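Local coordinates for protein peptidase family U32 (Geobacillus thermoleovorans, PDB 4HE6) that is of unknown function but forms the small, all-beta C-terminal domain of a putative U32-family peptidase, at residues A9-G14 against Y82-K87; V24-H29 against D62-P67; G33-F38 against N45-I50; E51-E56 against V71-K76. All coordinates share one frame; numbering follows the deposited sequence. Where two conformers were deposited one is given.

Interaction 1 (A9-G14 against Y82-K87); sequences AGLVLG and YNMMRK
Leu-11 meets the ring of Tyr-82 at its edge, near the ring plane. Leu-11 CD2 lies 3.7 Å from Tyr-82 CD2, and the two side chains cross obliquely. Leu-11 CG stands anti to the backbone N (chi1 -178°), which brings it within 3.9 Å of Tyr-82 CD2. The other methyl, CD1, is 3.8 Å from Asn-83 O and also touches CG of Met-84. Leu-13 approaches the same ring from an oblique direction, with CD2 3.9 Å from Tyr-82 CE2. Over one ring face, offset toward the rim, sits Val-12 O. That oxygen also accepts a 2.7 Å hydrogen bond from Tyr-82 N. An alanine at Leu-11 would probably leave this edge of the Tyr-82 ring without its methyl contact and open a gap beside Met-84 CG.

Met-85 projects from the other face of the sheet, where it touches Phe-38 and Phe-73. A bend at chi3 (81°) places its CE 3.9 Å from Ala-9 CB. The backbone bonds run Val-12 N to Asn-83 O, Met-85 N to Gly-10 O, and two to one oxygen: Met-85 O takes Ala-9 N at 2.8 Å and Gly-10 N at 3.1 Å. Ala-9 and Gly-10 thus both face Met-85. This is a classic beta bulge, set in the antiparallel pairing of the first and last strands of the domain.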
# COMPACT_ATOMS: atom_id res chain seq x y z
N ALA A 9 3.09 3.56 -6.06
CA ALA A 9 2.09 4.29 -5.32
C ALA A 9 2.25 4.25 -3.83
O ALA A 9 1.66 5.09 -3.14
CB ALA A 9 0.72 3.73 -5.69
N GLY A 10 3.02 3.30 -3.30
CA GLY A 10 3.21 3.26 -1.87
C GLY A 10 4.45 2.45 -1.53
O GLY A 10 4.86 1.55 -2.28
N LEU A 11 4.98 2.73 -0.37
CA LEU A 11 6.11 2.00 0.20
C LEU A 11 5.64 1.38 1.51
O LEU A 11 5.09 2.09 2.37
CB LEU A 11 7.26 2.97 0.46
CG LEU A 11 8.56 2.40 1.03
CD1 LEU A 11 9.18 1.48 0.01
CD2 LEU A 11 9.55 3.51 1.36
N VAL A 12 5.79 0.08 1.66
CA VAL A 12 5.34 -0.57 2.91
C VAL A 12 6.28 -0.18 4.05
O VAL A 12 7.47 -0.36 3.91
CB VAL A 12 5.30 -2.10 2.72
CG1 VAL A 12 4.86 -2.77 4.02
CG2 VAL A 12 4.38 -2.47 1.59
N LEU A 13 5.73 0.35 5.13
CA LEU A 13 6.49 0.67 6.31
C LEU A 13 6.41 -0.45 7.35
O LEU A 13 7.26 -0.56 8.21
CB LEU A 13 6.12 1.98 6.93
CG LEU A 13 6.23 3.22 6.04
CD1 LEU A 13 5.84 4.43 6.86
CD2 LEU A 13 7.63 3.34 5.47
N GLY A 14 5.28 -1.19 7.35
CA GLY A 14 5.07 -2.20 8.37
C GLY A 14 3.91 -3.06 7.98
O GLY A 14 3.08 -2.74 7.13
N TYR A 82 9.33 -2.27 3.39
CA TYR A 82 10.02 -1.76 2.21
C TYR A 82 9.79 -2.56 0.95
O TYR A 82 10.35 -2.24 -0.09
CB TYR A 82 11.52 -1.43 2.49
CG TYR A 82 11.52 -0.45 3.65
CD1 TYR A 82 11.72 -0.84 4.93
CD2 TYR A 82 11.16 0.88 3.45
CE1 TYR A 82 11.66 0.02 6.03
CE2 TYR A 82 11.08 1.75 4.50
CZ TYR A 82 11.33 1.33 5.78
OH TYR A 82 11.24 2.19 6.85
N ASN A 83 8.85 -3.55 1.00
CA ASN A 83 8.18 -3.92 -0.22
C ASN A 83 7.44 -2.69 -0.77
O ASN A 83 7.21 -1.74 -0.08
CB ASN A 83 7.25 -5.11 0.02
CG ASN A 83 7.98 -6.45 0.24
OD1 ASN A 83 7.51 -7.30 0.95
ND2 ASN A 83 9.17 -6.69 -0.32
N MET A 84 7.12 -2.78 -2.04
CA MET A 84 6.53 -1.67 -2.76
C MET A 84 5.15 -2.02 -3.28
O MET A 84 4.77 -3.19 -3.39
CB MET A 84 7.49 -1.32 -3.91
CG MET A 84 8.93 -1.00 -3.53
SD MET A 84 10.07 -0.51 -4.84
CE MET A 84 9.44 1.04 -5.43
N MET A 85 4.38 -0.99 -3.60
CA MET A 85 3.04 -1.13 -4.10
C MET A 85 2.86 -0.24 -5.32
O MET A 85 3.28 0.91 -5.31
CB MET A 85 2.01 -0.66 -3.04
CG MET A 85 0.59 -1.00 -3.41
SD MET A 85 -0.64 -0.30 -2.26
CE MET A 85 -0.71 1.36 -2.91
N ARG A 86 2.25 -0.75 -6.39
CA ARG A 86 1.97 0.04 -7.59
C ARG A 86 0.53 -0.20 -7.99
O ARG A 86 -0.08 -1.21 -7.70
CB ARG A 86 2.92 -0.27 -8.74
CG ARG A 86 2.98 -1.72 -9.13
CD ARG A 86 4.01 -2.03 -10.23
NE ARG A 86 4.35 -3.47 -10.26
CZ ARG A 86 5.55 -3.99 -10.39
NH1 ARG A 86 6.66 -3.27 -10.54
NH2 ARG A 86 5.72 -5.32 -10.39
N LYS A 87 -0.04 0.77 -8.68
CA LYS A 87 -1.33 0.46 -9.31
C LYS A 87 -1.28 -0.65 -10.35
O LYS A 87 -0.32 -0.63 -11.11
CB LYS A 87 -1.83 1.78 -9.91
CG LYS A 87 -2.06 2.76 -8.76
CD LYS A 87 -3.45 2.70 -8.22
CE LYS A 87 -4.45 3.66 -8.84
NZ LYS A 87 -3.93 5.02 -9.04

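Interaction 2 (V24-H29 against D62-P67); sequences VQQRNH and DAARHP. With ACT (acetate ion), chain C.
Ala-63 is the first residue of 62-67 to touch 24-29: its CB lies 3.6 Å from His-29 NE2, oblique to the imidazole. The same methyl sits over one face of the Arg-65 guanidinium, toward the rim.

Ala-64 gives the direct hydrogen bond of the contact. Its O accepts from Gln-26 NE2 at 3.0 Å, with a nearly straight N-H...O angle of 170°. The oxygen lies in the plane of the Gln-26 amide, while the donor stands above the carbonyl plane. Gln-26 bends at chi2 (-93°), which turns CD aside from the extended path of the chain. His-29 CA adds a CA-H...O contact to the same oxygen, at 3.3 Å.

Arg-65 runs beside His-29, pointing the same way, with CB 3.6 Å from His-29 CD2. Its guanidinium plane is turned 71° from the imidazole. NH1 and NH2 grip the carboxylate of Asp-62 end-on in a salt bridge. NE and NH2 bind the two oxygens of an acetate ion, probably from the crystallisation liquor. His-29 NE2 donates to acetate OXT at 2.9 Å, and Arg-65 NH2 reaches that oxygen at 2.8 Å. A water accepts from Gln-26 NE2 and gives a weak bond to Arg-65 O.

His-66 carries Arg-65 CG over the centre of one ring face. Pro-67 CA comes 3.1 Å from Gln-26 OE1, which also takes a weak bond from Leu-68 N.

NH1 is spent on Asp-62, NH2 serves both Asp-62 and the acetate, and NE, NH2 and His-29 NE2 give the anion three donors. Whether this carboxylate site has a natural ligand is unknown.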
# COMPACT_ATOMS: atom_id res chain seq x y z
N VAL A 24 1.40 1.84 5.07
CA VAL A 24 1.96 2.22 3.78
C VAL A 24 2.15 3.73 3.70
O VAL A 24 1.26 4.50 4.03
CB VAL A 24 1.01 1.71 2.66
CG1 VAL A 24 1.48 2.25 1.31
CG2 VAL A 24 0.91 0.21 2.71
N GLN A 25 3.33 4.12 3.24
CA GLN A 25 3.62 5.53 2.96
C GLN A 25 3.23 5.80 1.52
O GLN A 25 3.77 5.23 0.59
CB GLN A 25 5.08 5.80 3.22
CG GLN A 25 5.52 7.25 3.00
CD GLN A 25 7.01 7.41 3.20
OE1 GLN A 25 7.77 6.75 2.47
NE2 GLN A 25 7.51 8.20 4.16
N GLN A 26 2.24 6.66 1.34
CA GLN A 26 1.75 6.99 0.01
C GLN A 26 2.82 7.70 -0.80
O GLN A 26 3.55 8.54 -0.27
CB GLN A 26 0.51 7.85 0.13
CG GLN A 26 -0.27 8.11 -1.16
CD GLN A 26 0.12 9.37 -1.87
OE1 GLN A 26 1.26 9.80 -1.88
NE2 GLN A 26 -0.87 10.00 -2.53
N ARG A 27 2.88 7.36 -2.07
CA ARG A 27 3.67 8.14 -3.01
C ARG A 27 2.83 8.73 -4.13
O ARG A 27 3.21 9.78 -4.63
CB ARG A 27 4.87 7.30 -3.50
CG ARG A 27 6.14 8.11 -3.68
CD ARG A 27 6.62 8.82 -2.43
NE ARG A 27 7.99 9.26 -2.46
CZ ARG A 27 9.09 8.68 -1.98
NH1 ARG A 27 9.05 7.51 -1.33
NH2 ARG A 27 10.25 9.26 -2.11
N ASN A 28 1.78 8.05 -4.54
CA ASN A 28 0.85 8.59 -5.55
C ASN A 28 -0.57 8.15 -5.20
O ASN A 28 -0.75 7.17 -4.48
CB ASN A 28 1.24 8.16 -6.96
CG ASN A 28 2.51 8.80 -7.44
OD1 ASN A 28 2.52 9.99 -7.81
ND2 ASN A 28 3.60 8.09 -7.40
N HIS A 29 -1.54 8.84 -5.74
CA HIS A 29 -2.93 8.65 -5.35
C HIS A 29 -3.39 7.19 -5.52
O HIS A 29 -3.21 6.57 -6.55
CB HIS A 29 -3.80 9.49 -6.31
CG HIS A 29 -5.22 9.61 -6.00
ND1 HIS A 29 -6.16 8.61 -6.12
CD2 HIS A 29 -5.89 10.71 -5.55
CE1 HIS A 29 -7.33 9.08 -5.77
NE2 HIS A 29 -7.20 10.33 -5.41
N ASP A 62 -11.40 8.74 2.00
CA ASP A 62 -11.93 8.41 0.68
C ASP A 62 -10.86 8.11 -0.33
O ASP A 62 -11.10 7.35 -1.29
CB ASP A 62 -12.87 9.51 0.15
CG ASP A 62 -12.21 10.80 -0.20
OD1 ASP A 62 -11.35 11.23 0.60
OD2 ASP A 62 -12.57 11.36 -1.27
N ALA A 63 -9.67 8.63 -0.11
CA ALA A 63 -8.53 8.38 -0.98
C ALA A 63 -7.27 8.68 -0.18
O ALA A 63 -7.29 9.53 0.72
CB ALA A 63 -8.54 9.24 -2.24
N ALA A 64 -6.16 8.08 -0.55
CA ALA A 64 -4.81 8.44 -0.10
C ALA A 64 -4.25 9.38 -1.15
O ALA A 64 -3.65 8.96 -2.14
CB ALA A 64 -3.96 7.19 0.07
N ARG A 65 -4.57 10.67 -1.02
CA ARG A 65 -4.31 11.67 -2.05
C ARG A 65 -3.20 12.64 -1.67
O ARG A 65 -2.91 13.57 -2.43
CB ARG A 65 -5.57 12.47 -2.40
CG ARG A 65 -6.08 13.30 -1.28
CD ARG A 65 -7.13 14.30 -1.72
NE ARG A 65 -8.24 13.66 -2.37
CZ ARG A 65 -9.27 13.04 -1.79
NH1 ARG A 65 -9.32 13.01 -0.48
NH2 ARG A 65 -10.23 12.46 -2.49
N HIS A 66 -2.55 12.50 -0.51
CA HIS A 66 -1.55 13.43 -0.03
C HIS A 66 -0.18 12.77 -0.01
O HIS A 66 0.00 11.79 0.72
CB HIS A 66 -1.90 13.88 1.36
CG HIS A 66 -3.17 14.63 1.46
ND1 HIS A 66 -3.42 15.78 0.74
CD2 HIS A 66 -4.25 14.36 2.18
CE1 HIS A 66 -4.64 16.18 1.07
NE2 HIS A 66 -5.17 15.34 1.93
N PRO A 67 0.73 13.24 -0.85
CA PRO A 67 2.06 12.60 -0.94
C PRO A 67 2.71 12.42 0.44
O PRO A 67 2.80 13.32 1.25
CB PRO A 67 2.84 13.55 -1.84
CG PRO A 67 1.77 14.06 -2.74
CD PRO A 67 0.60 14.33 -1.82
C ACT C . -9.11 13.19 -5.77
O ACT C . -8.35 14.01 -5.23
OXT ACT C . -9.47 12.13 -5.21
CH3 ACT C . -9.60 13.47 -7.17
O HOH W 1 -1.22 12.39 -4.15

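Interaction 3 (G33-F38 against N45-I50); sequences GDEVEF and NFTQVI
The ring of Phe-46 has CB of Phe-38 over one face, a CH-pi contact 4.2 Å from the ring centroid. At its edge, in the ring plane, lies OE1 of Gln-48. The two phenyl rings meet obliquely, with planes 32° apart and Phe-38 CD1 3.7 Å from Phe-46 CZ. Phe-46 CG sits between its backbone N and carbonyl carbon (chi1 69°), and the side chain ends nearer the partner strand than its CB direction suggests. Gln-48 OE1 also comes 3.9 Å from Phe-38 CE1, with amide and ring planes 71° apart. That amide is well occupied: NE2 donates to Val-49 O and Lys-74 O, and OE1 accepts from Lys-76 N. On the same face, Val-36 and Ile-50 cross at about a right angle, with Val-36 CG2 3.8 Å from Ile-50 CD1.

The two strands form a beta hairpin, 35-39 with 46-49, and 46-49 is an outermost strand of the sheet. Reciprocal backbone bonds join Val-36 with Gln-48 and Phe-38 with Phe-46. Ile-50 N binds Asp-34 O, and Gly-33 N binds Ile-50 O at 2.8 Å.

Glu-35, Glu-37 and Thr-47 share the other face with Val-49. The Glu-35 carboxylate lies against the Gln-48 peptide, its CD 3.2 Å from Gln-48 O. A water gives a hydrogen bond to Glu-35 OE1 and is bonded to Thr-47 OG1 at 2.8 Å. Glu-37 rests its CB 3.9 Å from Thr-47 CG2. A second water links Glu-37 OE1 to Asn-45 ND2, while Glu-37 OE2 forms a salt bridge with Arg-86.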
# COMPACT_ATOMS: atom_id res chain seq x y z
N GLY A 33 -11.30 0.48 -3.88
CA GLY A 33 -11.75 -0.03 -5.14
C GLY A 33 -10.68 -0.16 -6.18
O GLY A 33 -10.87 -0.86 -7.18
N ASP A 34 -9.53 0.50 -5.97
CA ASP A 34 -8.43 0.38 -6.90
C ASP A 34 -7.80 -1.00 -6.77
O ASP A 34 -7.73 -1.58 -5.68
CB ASP A 34 -7.36 1.44 -6.62
CG ASP A 34 -7.66 2.84 -7.01
OD1 ASP A 34 -8.67 3.03 -7.72
OD2 ASP A 34 -6.88 3.74 -6.64
N GLU A 35 -7.25 -1.46 -7.90
CA GLU A 35 -6.40 -2.64 -7.89
C GLU A 35 -4.94 -2.22 -7.78
O GLU A 35 -4.48 -1.33 -8.52
CB GLU A 35 -6.57 -3.45 -9.16
CG GLU A 35 -6.11 -4.89 -9.01
CD GLU A 35 -7.01 -5.74 -8.19
OE1 GLU A 35 -6.60 -6.90 -7.88
OE2 GLU A 35 -8.12 -5.29 -7.83
N VAL A 36 -4.21 -2.91 -6.91
CA VAL A 36 -2.80 -2.67 -6.68
C VAL A 36 -2.04 -3.96 -6.78
O VAL A 36 -2.58 -5.04 -6.64
CB VAL A 36 -2.54 -1.95 -5.33
CG1 VAL A 36 -3.24 -0.61 -5.29
CG2 VAL A 36 -2.95 -2.82 -4.18
N GLU A 37 -0.75 -3.85 -6.97
CA GLU A 37 0.19 -4.96 -6.91
C GLU A 37 1.26 -4.64 -5.91
O GLU A 37 1.87 -3.56 -5.95
CB GLU A 37 0.83 -5.20 -8.30
CG GLU A 37 1.64 -6.49 -8.33
CD GLU A 37 2.35 -6.74 -9.62
OE1 GLU A 37 2.37 -7.91 -10.07
OE2 GLU A 37 2.91 -5.82 -10.23
N PHE A 38 1.53 -5.59 -5.02
CA PHE A 38 2.67 -5.54 -4.15
C PHE A 38 3.80 -6.34 -4.76
O PHE A 38 3.59 -7.40 -5.35
CB PHE A 38 2.32 -6.09 -2.75
CG PHE A 38 1.42 -5.17 -1.99
CD1 PHE A 38 0.02 -5.37 -1.94
CD2 PHE A 38 1.97 -4.07 -1.34
CE1 PHE A 38 -0.74 -4.47 -1.21
CE2 PHE A 38 1.16 -3.21 -0.61
CZ PHE A 38 -0.20 -3.40 -0.53
N ASN A 45 5.03 -11.54 -6.01
CA ASN A 45 4.18 -10.38 -6.24
C ASN A 45 2.74 -10.81 -6.31
O ASN A 45 2.42 -11.91 -6.81
CB ASN A 45 4.58 -9.73 -7.57
CG ASN A 45 5.98 -9.22 -7.64
OD1 ASN A 45 6.74 -9.23 -6.65
ND2 ASN A 45 6.37 -8.78 -8.81
N PHE A 46 1.83 -9.95 -5.84
CA PHE A 46 0.42 -10.30 -5.85
C PHE A 46 -0.42 -9.04 -5.97
O PHE A 46 0.01 -7.92 -5.64
CB PHE A 46 0.02 -11.10 -4.59
CG PHE A 46 0.04 -10.31 -3.32
CD1 PHE A 46 -1.09 -9.67 -2.81
CD2 PHE A 46 1.23 -10.21 -2.59
CE1 PHE A 46 -1.03 -8.92 -1.63
CE2 PHE A 46 1.27 -9.50 -1.39
CZ PHE A 46 0.16 -8.89 -0.91
N THR A 47 -1.62 -9.23 -6.48
CA THR A 47 -2.56 -8.14 -6.66
C THR A 47 -3.71 -8.25 -5.69
O THR A 47 -4.04 -9.36 -5.23
CB THR A 47 -3.12 -8.08 -8.10
OG1 THR A 47 -3.74 -9.33 -8.40
CG2 THR A 47 -2.01 -7.80 -9.09
N GLN A 48 -4.33 -7.13 -5.40
CA GLN A 48 -5.54 -7.11 -4.59
C GLN A 48 -6.29 -5.82 -4.86
O GLN A 48 -5.75 -4.83 -5.37
CB GLN A 48 -5.25 -7.22 -3.10
CG GLN A 48 -4.60 -5.98 -2.52
CD GLN A 48 -4.53 -6.05 -1.02
OE1 GLN A 48 -3.73 -6.79 -0.48
NE2 GLN A 48 -5.37 -5.24 -0.37
N VAL A 49 -7.56 -5.83 -4.40
CA VAL A 49 -8.34 -4.59 -4.31
C VAL A 49 -8.07 -3.97 -2.97
O VAL A 49 -7.90 -4.63 -1.94
CB VAL A 49 -9.86 -4.87 -4.50
CG1 VAL A 49 -10.46 -5.75 -3.41
CG2 VAL A 49 -10.60 -3.56 -4.64
N ILE A 50 -8.02 -2.65 -2.93
CA ILE A 50 -7.99 -1.88 -1.70
C ILE A 50 -9.40 -1.72 -1.19
O ILE A 50 -10.26 -1.16 -1.88
CB ILE A 50 -7.38 -0.48 -1.91
CG1 ILE A 50 -5.98 -0.53 -2.59
CG2 ILE A 50 -7.46 0.31 -0.61
CD1 ILE A 50 -4.88 -0.69 -1.66
O HOH W 2 -6.30 -10.00 -7.45
O HOH W 3 4.61 -8.78 -11.19

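Interaction 4 (E51-E56 against V71-K76); sequences EKIWDE and VKFKVK
Trp-54 and Lys-72 form a hydrogen-bonded antiparallel pair, joining the short, weakly bonded strand about 53-55 to strand 70-74. Trp-54 N donates to Lys-72 O at 3.0 Å, and Lys-72 N to Trp-54 O at 2.8 Å.

The indole lies over the partner strand. Trp-54 CG sits between its backbone N and carbonyl carbon (chi1 51°), and the ring end comes nearer the strand than CB. One face takes two CH-pi contacts: Lys-72 CB is 3.9 Å from the centroid of the five-membered ring, and Phe-73 CA is 4.2 Å from that of the six-membered ring. The Lys-72 side chain crosses the indole at about a right angle. An alanine at Trp-54 would probably leave Lys-72 CB and Phe-73 CA without their aromatic cover. Farther out, Glu-56 also crosses Lys-72, with OE2 3.8 Å from Lys-72 CE. Glu-56 OE2 and Lys-72 NZ stay too far apart for a salt bridge.

Away from the indole, Ile-53 CG2 packs 3.6 Å from Val-71 CB, beside Phe-30 and Leu-61. Lys-52 O comes 3.1 Å from Phe-73 CB. Two waters carry the pairing past the direct bonds: one joins Lys-52 O to Lys-74 N, the other Glu-51 N to Lys-74 O.

Strand 70-74 has strand 21-26 on its other flank. Strand 60-61 continues the sheet beyond 53-55. Phe-73 meets Val-24 of strand 21-26, Phe-38 of strand 35-39 and Ile-50.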
# COMPACT_ATOMS: atom_id res chain seq x y z
N GLU A 51 -9.73 -2.26 -0.02
CA GLU A 51 -11.10 -2.27 0.45
C GLU A 51 -11.55 -0.98 1.09
O GLU A 51 -12.71 -0.60 1.00
CB GLU A 51 -11.32 -3.36 1.50
CG GLU A 51 -11.60 -4.69 0.85
CD GLU A 51 -12.14 -5.73 1.80
OE1 GLU A 51 -11.26 -6.40 2.36
OE2 GLU A 51 -13.38 -5.89 1.95
N LYS A 52 -10.67 -0.38 1.84
CA LYS A 52 -10.96 0.64 2.86
C LYS A 52 -9.60 1.13 3.38
O LYS A 52 -8.71 0.30 3.53
CB LYS A 52 -11.74 0.03 4.02
CG LYS A 52 -12.28 1.08 4.95
CD LYS A 52 -13.40 0.52 5.86
CE LYS A 52 -12.84 -0.48 6.80
NZ LYS A 52 -13.91 -1.19 7.56
N ILE A 53 -9.45 2.42 3.63
CA ILE A 53 -8.16 2.97 4.07
C ILE A 53 -8.40 3.86 5.26
O ILE A 53 -9.41 4.60 5.34
CB ILE A 53 -7.52 3.85 2.94
CG1 ILE A 53 -7.36 3.09 1.65
CG2 ILE A 53 -6.26 4.55 3.43
CD1 ILE A 53 -7.09 4.03 0.43
N TRP A 54 -7.48 3.88 6.21
CA TRP A 54 -7.56 4.76 7.36
C TRP A 54 -6.17 5.34 7.64
O TRP A 54 -5.14 4.83 7.21
CB TRP A 54 -8.15 4.12 8.58
CG TRP A 54 -7.61 2.81 9.04
CD1 TRP A 54 -6.74 2.58 10.08
CD2 TRP A 54 -7.93 1.51 8.51
NE1 TRP A 54 -6.49 1.25 10.21
CE2 TRP A 54 -7.22 0.57 9.24
CE3 TRP A 54 -8.73 1.06 7.45
CZ2 TRP A 54 -7.26 -0.82 9.02
CZ3 TRP A 54 -8.80 -0.30 7.22
CH2 TRP A 54 -8.08 -1.21 7.99
N ASP A 55 -6.17 6.48 8.34
CA ASP A 55 -4.92 7.10 8.76
C ASP A 55 -4.50 6.53 10.14
O ASP A 55 -5.18 5.70 10.72
CB ASP A 55 -5.07 8.62 8.69
CG ASP A 55 -5.98 9.20 9.72
OD1 ASP A 55 -6.37 8.52 10.68
OD2 ASP A 55 -6.32 10.37 9.55
N GLU A 56 -3.36 7.01 10.62
CA GLU A 56 -2.85 6.50 11.87
C GLU A 56 -3.67 6.95 13.07
O GLU A 56 -3.46 6.47 14.18
CB GLU A 56 -1.38 6.86 12.03
CG GLU A 56 -0.56 6.13 10.94
CD GLU A 56 0.92 6.11 11.20
OE1 GLU A 56 1.57 7.15 11.34
OE2 GLU A 56 1.40 4.94 11.24
N VAL A 71 -0.77 5.65 5.64
CA VAL A 71 -2.13 5.12 5.67
C VAL A 71 -2.04 3.61 6.03
O VAL A 71 -0.97 2.99 5.97
CB VAL A 71 -2.90 5.35 4.38
CG1 VAL A 71 -2.94 6.84 4.08
CG2 VAL A 71 -2.31 4.57 3.22
N LYS A 72 -3.18 3.06 6.38
CA LYS A 72 -3.32 1.66 6.76
C LYS A 72 -4.49 1.03 6.03
O LYS A 72 -5.51 1.68 5.78
CB LYS A 72 -3.51 1.56 8.26
CG LYS A 72 -2.31 2.07 9.05
CD LYS A 72 -2.49 1.96 10.55
CE LYS A 72 -1.18 2.21 11.29
NZ LYS A 72 -1.14 1.35 12.52
N PHE A 73 -4.36 -0.26 5.73
CA PHE A 73 -5.41 -1.03 5.13
C PHE A 73 -5.06 -2.51 5.21
O PHE A 73 -3.89 -2.88 5.37
CB PHE A 73 -5.71 -0.62 3.68
CG PHE A 73 -4.55 -0.52 2.76
CD1 PHE A 73 -3.77 0.63 2.66
CD2 PHE A 73 -4.23 -1.63 1.95
CE1 PHE A 73 -2.72 0.69 1.79
CE2 PHE A 73 -3.17 -1.53 1.09
CZ PHE A 73 -2.42 -0.37 0.99
N LYS A 74 -6.06 -3.34 5.10
CA LYS A 74 -5.90 -4.78 5.06
C LYS A 74 -5.25 -5.23 3.76
O LYS A 74 -5.63 -4.75 2.69
CB LYS A 74 -7.24 -5.48 5.24
CG LYS A 74 -7.16 -6.94 5.49
CD LYS A 74 -7.29 -7.28 6.99
CE LYS A 74 -8.29 -8.41 7.15
NZ LYS A 74 -9.53 -8.16 6.33
N VAL A 75 -4.32 -6.19 3.87
CA VAL A 75 -3.75 -6.80 2.68
C VAL A 75 -3.96 -8.29 2.71
O VAL A 75 -4.10 -8.94 3.76
CB VAL A 75 -2.26 -6.41 2.51
CG1 VAL A 75 -2.14 -4.87 2.28
CG2 VAL A 75 -1.40 -6.87 3.67
N LYS A 76 -3.91 -8.88 1.52
CA LYS A 76 -4.30 -10.26 1.32
C LYS A 76 -3.24 -11.31 1.53
O LYS A 76 -3.56 -12.50 1.66
CB LYS A 76 -4.90 -10.38 -0.12
CG LYS A 76 -6.27 -9.76 -0.19
CD LYS A 76 -7.30 -10.31 0.74
CE LYS A 76 -7.53 -11.81 0.69
NZ LYS A 76 -8.49 -12.37 1.70
O HOH W 4 -7.99 -3.54 1.89
O HOH W 5 -8.75 -2.37 4.33

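All four interactions belong to one antiparallel sheet, and each mixes buried and exposed residues. Interactions 1, 3 and 4 pair strands through backbone bonds. Interaction 2 instead ties the end of a strand to a loop, and its one direct hydrogen bond runs from a side-chain amide to a backbone oxygen. A shared apolar core joins the three strand pairings: Met-85 SD of interaction 1 touches Phe-38 of interaction 3 and Phe-73 of interaction 4. Strand neighbours link the rest. Segment 24-29 bonds to 9-14 on one flank and to 71-76 on the other. Aromatic and methionine packing thus fills the inside, while acetate, waters and carboxylates mark the outer parts of interactions 2 and 3.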